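Local coordinates for inactivation-no-after-potential D protein (Drosophila melanogaster, PDB 2QKV) that probably serves as a scaffold in Drosophila phototransduction, its fifth PDZ domain being a peptide-binding module that gathers signalling partners, at residues S27-I31 against G32-A36. The protein carries 1 engineered substitution. Residues are numbered along the deposited sequence; the frame is centred on the assembly and turned at random.
Sequences SPNEI and GCTIA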
ATOM      1  N   SER A  27       3.153   8.042  13.091  1.00 11.52           N
ATOM      2  CA  SER A  27       2.546   8.162  11.766  1.00 14.91           C
ATOM      3  C   SER A  27       2.939   6.878  11.035  1.00 13.54           C
ATOM      4  O   SER A  27       4.133   6.640  10.816  1.00 15.84           O
ATOM      5  CB  SER A  27       3.136   9.383  11.053  1.00 18.70           C
ATOM      6  OG  SER A  27       2.655   9.505   9.723  1.00 23.47           O
ATOM      7  N   PRO A  28       1.966   6.040  10.637  1.00 11.47           N
ATOM      8  CA  PRO A  28       2.348   4.803   9.949  1.00 10.48           C
ATOM      9  C   PRO A  28       2.812   4.955   8.510  1.00 10.35           C
ATOM     10  O   PRO A  28       2.367   5.842   7.789  1.00 11.90           O
ATOM     11  CB  PRO A  28       1.082   3.959  10.035  1.00 12.00           C
ATOM     12  CG  PRO A  28       0.001   5.011   9.865  1.00 11.06           C
ATOM     13  CD  PRO A  28       0.491   6.146  10.742  1.00  9.51           C
ATOM     14  N   ASN A  29       3.731   4.086   8.115  1.00 10.27           N
ATOM     15  CA  ASN A  29       4.207   4.044   6.745  1.00  9.49           C
ATOM     16  C   ASN A  29       4.651   2.623   6.434  1.00  9.77           C
ATOM     17  O   ASN A  29       4.645   1.753   7.319  1.00 10.28           O
ATOM     18  CB  ASN A  29       5.296   5.105   6.471  1.00  9.00           C
ATOM     19  CG  ASN A  29       6.547   4.919   7.291  1.00 10.64           C
ATOM     20  OD1 ASN A  29       6.941   5.804   8.061  1.00 15.04           O
ATOM     21  ND2 ASN A  29       7.199   3.793   7.117  1.00  7.88           N
ATOM     22  N   GLU A  30       5.018   2.357   5.183  1.00 10.05           N
ATOM     23  CA  GLU A  30       5.386   1.008   4.803  1.00 11.88           C
ATOM     24  C   GLU A  30       6.529   0.357   5.563  1.00 10.61           C
ATOM     25  O   GLU A  30       6.516  -0.862   5.747  1.00 11.34           O
ATOM     26  CB  GLU A  30       5.660   0.938   3.300  1.00 16.90           C
ATOM     27  CG  GLU A  30       4.396   0.850   2.439  1.00 23.49           C
ATOM     28  CD  GLU A  30       3.504  -0.336   2.808  1.00 27.10           C
ATOM     29  OE1 GLU A  30       4.029  -1.443   3.061  1.00 29.25           O
ATOM     30  OE2 GLU A  30       2.266  -0.159   2.828  1.00 31.45           O
ATOM     31  N   ILE A  31       7.511   1.133   6.008  1.00 11.24           N
ATOM     32  CA  ILE A  31       8.611   0.497   6.729  1.00 11.24           C
ATOM     33  C   ILE A  31       8.519   0.544   8.253  1.00 11.02           C
ATOM     34  O   ILE A  31       9.254  -0.156   8.931  1.00 10.72           O
ATOM     35  CB  ILE A  31      10.015   1.033   6.305  1.00 13.10           C
ATOM     36  CG1 ILE A  31      10.280   2.414   6.878  1.00 12.59           C
ATOM     37  CG2 ILE A  31      10.131   1.044   4.786  1.00 15.42           C
ATOM     38  CD1 ILE A  31      11.773   2.782   6.840  1.00 13.06           C
ATOM     39  N   GLY A  32       7.611   1.343   8.795  1.00  9.97           N
ATOM     40  CA  GLY A  32       7.503   1.409  10.241  1.00  9.14           C
ATOM     41  C   GLY A  32       6.665   2.591  10.652  1.00  9.07           C
ATOM     42  O   GLY A  32       5.807   3.055   9.901  1.00 10.67           O
ATOM     43  N   CYS A  33       6.929   3.090  11.847  1.00  7.38           N
ATOM     44  CA  CYS A  33       6.188   4.232  12.358  1.00  8.38           C
ATOM     45  C   CYS A  33       7.063   5.452  12.556  1.00  7.13           C
ATOM     46  O   CYS A  33       8.018   5.424  13.336  1.00  7.58           O
ATOM     47  CB  CYS A  33       5.517   3.882  13.682  1.00  7.63           C
ATOM     48  SG  CYS A  33       4.126   2.750  13.528  1.00 11.23           S
ATOM     49  N   THR A  34       6.749   6.524  11.841  1.00  8.44           N
ATOM     50  CA  THR A  34       7.511   7.757  11.964  1.00  9.00           C
ATOM     51  C   THR A  34       7.117   8.481  13.235  1.00  8.08           C
ATOM     52  O   THR A  34       5.943   8.526  13.611  1.00 10.25           O
ATOM     53  CB  THR A  34       7.262   8.711  10.769  1.00 10.88           C
ATOM     54  OG1 THR A  34       7.789   8.120   9.579  1.00 11.69           O
ATOM     55  CG2 THR A  34       7.940  10.069  10.996  1.00 13.25           C
ATOM     56  N   ILE A  35       8.113   9.035  13.908  1.00  8.40           N
ATOM     57  CA  ILE A  35       7.846   9.813  15.097  1.00  9.09           C
ATOM     58  C   ILE A  35       7.473  11.197  14.556  1.00 11.68           C
ATOM     59  O   ILE A  35       8.337  11.989  14.200  1.00 11.56           O
ATOM     60  CB  ILE A  35       9.093   9.879  16.005  1.00  8.89           C
ATOM     61  CG1 ILE A  35       9.430   8.465  16.487  1.00  9.67           C
ATOM     62  CG2 ILE A  35       8.837  10.819  17.191  1.00 11.61           C
ATOM     63  CD1 ILE A  35      10.731   8.345  17.271  1.00 10.01           C
ATOM     64  N   ALA A  36       6.167  11.449  14.460  1.00 12.55           N
ATOM     65  CA  ALA A  36       5.650  12.720  13.948  1.00 15.88           C
ATOM     66  C   ALA A  36       5.912  13.852  14.935  1.00 17.90           C
ATOM     67  O   ALA A  36       6.023  15.018  14.542  1.00 21.25           O
ATOM     68  CB  ALA A  36       4.151  12.601  13.671  1.00 15.81           C
TER
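S27 and T34 face each other as an antiparallel hydrogen-bonded pair, S27 N giving to T34 O at 2.9 Å and T34 N to S27 O at 2.8 Å, and from there strands 24-28 and 33-38 run into a tight turn. N29 N donates to G32 O at 2.9 Å, while the return bond from G32 N to N29 O is weak at 3.3 Å; E30 and I31 take the two corners of a type I turn. G32 leaves the turn with phi at 166°; at this phi, with psi -153°, any beta carbon would be jammed against I31 O, which by itself calls for glycine.

On one face the CB atoms of S27 and T34 lie 4.2 Å apart, with the A36 methyl 4.3 Å from S27 CB. N29 turns its carboxamide back over the hairpin: chi1 of 62° sets CG between its own N and carbonyl carbon, 3.3 Å from G32 O, and the side chain meets that of T34 at about a right angle. The other face carries P28 and C33, a non-hydrogen-bonded pair; both pack on F69 of helix 69-77, the helix that, with strand 24-28, lines the peptide groove in PDZ domains. S27 OG makes a weak hydrogen bond to T34 OG1 of one neighbouring subunit, and T34 OG1 makes one to S27 OG of another.

Main-chain amides and carbonyls therefore do most of the holding, so the hairpin's shape rests on the strand pairing and turn, leaving one face to the helix and the other partly to subunit packing.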